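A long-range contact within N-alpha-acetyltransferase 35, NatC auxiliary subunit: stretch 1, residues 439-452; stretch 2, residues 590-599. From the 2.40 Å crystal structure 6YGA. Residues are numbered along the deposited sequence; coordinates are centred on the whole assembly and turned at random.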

# COMPACT_ATOMS: atom_id res chain seq x y z
N THR B 439 -16.92 12.80 -19.64
CA THR B 439 -16.77 12.76 -18.19
C THR B 439 -17.66 11.69 -17.57
O THR B 439 -17.24 10.97 -16.66
CB THR B 439 -17.09 14.13 -17.58
OG1 THR B 439 -16.33 15.14 -18.26
CG2 THR B 439 -16.74 14.15 -16.10
N TYR B 440 -18.89 11.55 -18.07
CA TYR B 440 -19.79 10.53 -17.54
C TYR B 440 -19.23 9.14 -17.79
O TYR B 440 -19.30 8.27 -16.91
CB TYR B 440 -21.18 10.69 -18.16
CG TYR B 440 -22.19 9.71 -17.64
CD1 TYR B 440 -22.58 9.72 -16.30
CD2 TYR B 440 -22.78 8.77 -18.48
CE1 TYR B 440 -23.52 8.83 -15.82
CE2 TYR B 440 -23.72 7.88 -18.01
CZ TYR B 440 -24.08 7.91 -16.68
OH TYR B 440 -25.02 7.01 -16.21
N PHE B 441 -18.67 8.91 -18.98
CA PHE B 441 -18.09 7.60 -19.28
C PHE B 441 -16.96 7.27 -18.31
O PHE B 441 -16.87 6.14 -17.83
CB PHE B 441 -17.57 7.57 -20.72
CG PHE B 441 -16.63 6.43 -20.99
CD1 PHE B 441 -17.12 5.15 -21.18
CD2 PHE B 441 -15.26 6.64 -21.03
CE1 PHE B 441 -16.25 4.10 -21.41
CE2 PHE B 441 -14.40 5.59 -21.26
CZ PHE B 441 -14.89 4.32 -21.45
N MSE B 442 -16.08 8.23 -18.04
CA MSE B 442 -14.97 8.00 -17.13
C MSE B 442 -15.43 7.80 -15.69
O MSE B 442 -14.91 6.93 -14.99
CB MSE B 442 -13.98 9.17 -17.20
CG MSE B 442 -13.31 9.31 -18.55
SE MSE B 442 -12.09 7.83 -18.90
CE MSE B 442 -10.77 8.24 -17.53
N LYS B 443 -16.40 8.59 -15.25
CA LYS B 443 -16.91 8.44 -13.89
C LYS B 443 -17.56 7.08 -13.70
O LYS B 443 -17.27 6.37 -12.72
CB LYS B 443 -17.90 9.56 -13.57
CG LYS B 443 -18.37 9.55 -12.13
CD LYS B 443 -19.48 10.55 -11.90
CE LYS B 443 -20.76 10.10 -12.57
NZ LYS B 443 -21.84 11.11 -12.41
N LEU B 444 -18.44 6.69 -14.62
CA LEU B 444 -19.18 5.43 -14.46
C LEU B 444 -18.26 4.23 -14.61
O LEU B 444 -18.43 3.22 -13.90
CB LEU B 444 -20.34 5.38 -15.46
CG LEU B 444 -21.35 4.26 -15.26
CD1 LEU B 444 -21.72 4.12 -13.79
CD2 LEU B 444 -22.59 4.51 -16.10
N SER B 445 -17.29 4.30 -15.53
CA SER B 445 -16.28 3.25 -15.63
C SER B 445 -15.45 3.17 -14.35
O SER B 445 -15.06 2.07 -13.92
CB SER B 445 -15.36 3.51 -16.83
OG SER B 445 -16.05 3.33 -18.05
N SER B 446 -15.15 4.31 -13.74
CA SER B 446 -14.39 4.30 -12.49
C SER B 446 -15.22 3.74 -11.35
O SER B 446 -14.69 3.04 -10.49
CB SER B 446 -13.89 5.71 -12.16
OG SER B 446 -12.92 6.14 -13.10
N MSE B 447 -16.52 4.04 -11.33
CA MSE B 447 -17.41 3.50 -10.30
C MSE B 447 -17.44 1.98 -10.37
O MSE B 447 -17.40 1.30 -9.34
CB MSE B 447 -18.83 4.05 -10.47
CG MSE B 447 -18.97 5.55 -10.22
SE MSE B 447 -20.74 6.23 -10.72
CE MSE B 447 -21.81 5.49 -9.27
N ILE B 448 -17.50 1.45 -11.59
CA ILE B 448 -17.53 0.01 -11.79
C ILE B 448 -16.19 -0.61 -11.40
O ILE B 448 -16.13 -1.62 -10.69
CB ILE B 448 -17.91 -0.32 -13.24
CG1 ILE B 448 -19.37 0.06 -13.50
CG2 ILE B 448 -17.65 -1.78 -13.56
CD1 ILE B 448 -19.75 0.08 -14.97
N GLU B 449 -15.09 -0.02 -11.88
CA GLU B 449 -13.76 -0.54 -11.56
C GLU B 449 -13.50 -0.49 -10.06
O GLU B 449 -12.93 -1.43 -9.49
CB GLU B 449 -12.70 0.25 -12.33
CG GLU B 449 -11.27 -0.14 -12.01
CD GLU B 449 -10.84 -1.42 -12.69
OE1 GLU B 449 -11.61 -1.95 -13.52
OE2 GLU B 449 -9.72 -1.90 -12.41
N PHE B 450 -13.91 0.60 -9.40
CA PHE B 450 -13.73 0.72 -7.96
C PHE B 450 -14.49 -0.37 -7.21
O PHE B 450 -13.99 -0.92 -6.22
CB PHE B 450 -14.18 2.11 -7.50
CG PHE B 450 -14.26 2.26 -6.01
CD1 PHE B 450 -13.11 2.43 -5.25
CD2 PHE B 450 -15.49 2.26 -5.37
CE1 PHE B 450 -13.19 2.59 -3.88
CE2 PHE B 450 -15.57 2.42 -4.00
CZ PHE B 450 -14.42 2.58 -3.25
N SER B 451 -15.69 -0.71 -7.67
CA SER B 451 -16.51 -1.69 -6.96
C SER B 451 -15.98 -3.10 -7.14
O SER B 451 -15.84 -3.85 -6.17
CB SER B 451 -17.96 -1.60 -7.43
OG SER B 451 -18.51 -0.32 -7.22
N LEU B 452 -15.68 -3.49 -8.39
CA LEU B 452 -15.18 -4.84 -8.64
C LEU B 452 -13.81 -5.05 -8.01
O LEU B 452 -13.48 -6.17 -7.62
CB LEU B 452 -15.13 -5.11 -10.14
CG LEU B 452 -16.45 -5.10 -10.91
CD1 LEU B 452 -16.23 -5.30 -12.40
CD2 LEU B 452 -17.40 -6.16 -10.36
N LYS B 590 -21.55 4.09 1.03
CA LYS B 590 -21.22 5.49 1.26
C LYS B 590 -20.41 6.14 0.13
O LYS B 590 -20.70 7.30 -0.19
CB LYS B 590 -20.48 5.62 2.60
CG LYS B 590 -20.13 7.04 3.03
CD LYS B 590 -19.48 7.02 4.41
CE LYS B 590 -19.23 8.41 4.95
NZ LYS B 590 -18.20 9.16 4.17
N PRO B 591 -19.43 5.48 -0.50
CA PRO B 591 -18.69 6.16 -1.58
C PRO B 591 -19.56 6.61 -2.75
O PRO B 591 -19.18 7.54 -3.47
CB PRO B 591 -17.67 5.11 -2.03
CG PRO B 591 -17.46 4.27 -0.84
CD PRO B 591 -18.80 4.19 -0.16
N PHE B 592 -20.70 5.97 -2.98
CA PHE B 592 -21.56 6.31 -4.11
C PHE B 592 -22.74 7.18 -3.69
O PHE B 592 -23.63 7.43 -4.51
CB PHE B 592 -22.06 5.03 -4.79
CG PHE B 592 -21.04 3.93 -4.85
CD1 PHE B 592 -20.08 3.90 -5.85
CD2 PHE B 592 -21.04 2.91 -3.91
CE1 PHE B 592 -19.14 2.88 -5.91
CE2 PHE B 592 -20.10 1.89 -3.96
CZ PHE B 592 -19.16 1.87 -4.96
N ASN B 593 -22.76 7.65 -2.45
CA ASN B 593 -23.96 8.27 -1.91
C ASN B 593 -24.19 9.67 -2.49
O ASN B 593 -25.34 10.09 -2.64
CB ASN B 593 -23.88 8.33 -0.39
CG ASN B 593 -25.20 8.66 0.25
OD1 ASN B 593 -26.27 8.38 -0.30
ND2 ASN B 593 -25.15 9.28 1.43
N SER B 594 -23.13 10.39 -2.82
CA SER B 594 -23.24 11.75 -3.30
C SER B 594 -23.30 11.86 -4.82
O SER B 594 -23.34 12.98 -5.35
CB SER B 594 -22.07 12.59 -2.77
OG SER B 594 -22.08 12.60 -1.35
N ILE B 595 -23.30 10.74 -5.54
CA ILE B 595 -23.33 10.75 -6.99
C ILE B 595 -24.79 10.76 -7.44
O ILE B 595 -25.58 9.90 -7.05
CB ILE B 595 -22.58 9.55 -7.58
CG1 ILE B 595 -21.09 9.65 -7.23
CG2 ILE B 595 -22.77 9.48 -9.08
CD1 ILE B 595 -20.24 8.49 -7.72
N GLY B 596 -25.15 11.75 -8.25
CA GLY B 596 -26.53 11.93 -8.66
C GLY B 596 -26.98 11.01 -9.77
O GLY B 596 -28.08 10.46 -9.72
N VAL B 597 -26.13 10.82 -10.78
CA VAL B 597 -26.47 10.01 -11.95
C VAL B 597 -25.34 9.03 -12.21
O VAL B 597 -24.20 9.44 -12.44
CB VAL B 597 -26.73 10.87 -13.19
CG1 VAL B 597 -27.07 9.98 -14.37
CG2 VAL B 597 -27.87 11.85 -12.93
N PRO B 598 -25.59 7.71 -12.16
CA PRO B 598 -26.90 7.14 -11.82
C PRO B 598 -27.15 7.12 -10.31
O PRO B 598 -26.21 6.90 -9.55
CB PRO B 598 -26.82 5.70 -12.37
CG PRO B 598 -25.43 5.54 -12.95
CD PRO B 598 -24.59 6.66 -12.42
N GLU B 599 -28.39 7.36 -9.89
CA GLU B 599 -28.68 7.44 -8.47
C GLU B 599 -28.40 6.11 -7.78
O GLU B 599 -28.62 5.03 -8.35
CB GLU B 599 -30.15 7.83 -8.25
CG GLU B 599 -31.14 6.91 -8.94
CD GLU B 599 -32.55 7.08 -8.41
OE1 GLU B 599 -32.76 7.97 -7.56
OE2 GLU B 599 -33.45 6.33 -8.85

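Contact between part of a longer helix (439-452) and a distant, mostly irregular segment (590-599) of the NatC auxiliary subunit; the two bury 476 Å² between them, counting both sides. Touching residues lie at least 141 positions apart in sequence. The helix offers one face, made of Y440, K443, L444, M447, F450 and S451, a three- and four-residue spacing that repeats with the helical turn. By nearest CA atoms, Y440 pairs with V597, K443 with I595, L444 with P598 and M447 with F592.

One hydrogen bond crosses the interface, from K443 NZ to V597 O (2.9 Å). The lysine points toward the loop and is extended except at chi3 (p), so its aliphatic chain spans the gap and delivers the ammonium group to a backbone carbonyl. K443 NZ also lies 3.8 Å from I595 CG2 and is hydrogen-bonded elsewhere in the structure, so the buried ammonium group is not left without partners. The same V597 O sits at the edge of the Y440 ring, 3.5 Å from Y440 CE1.

M447, selenomethionine in this crystal, is the hub of the apolar contacts. Its flexible, unbranched chain (m, t, p) reaches three partners: M447 CE lies 3.7 Å from I595 CD1 and 4.1 Å from F592 CD1, while M447 SE lies 4.2 Å from P598 CD. I595 and F592, the ends of a type I beta turn, both point toward the helix, whereas N593 and S594 between them stay exposed and out of reach. P598 follows a cis peptide bond; its compact ring fits beside L444 (L444 CD1 to P598 CG, 4.1 Å) and Y440 (Y440 CE1 to P598 CD, 4.2 Å). The tyrosine starts sideways, but its long side chain brings its end nearer, and Y440 CE1 also meets V597 CG1 at 4.0 Å.

F450 and F592 form an aromatic pair, set obliquely, with centroids 5.8 Å apart and planes at 65°; F450 CD2 approaches F592 CZ at 3.7 Å, and F592 CZ lies at the edge of the F450 ring. Both rings are buried, and F592 has the largest covered area of the contact, 79 Å². P591 extends this patch, with P591 CB 3.9 Å from F450 CE2. S451 OG comes within 3.2 Å of F592 CZ, yet its hydrogen bond goes back along the helix, from S451 OG to M447 O (2.9 Å), so a short polar side chain is satisfied beside the ring.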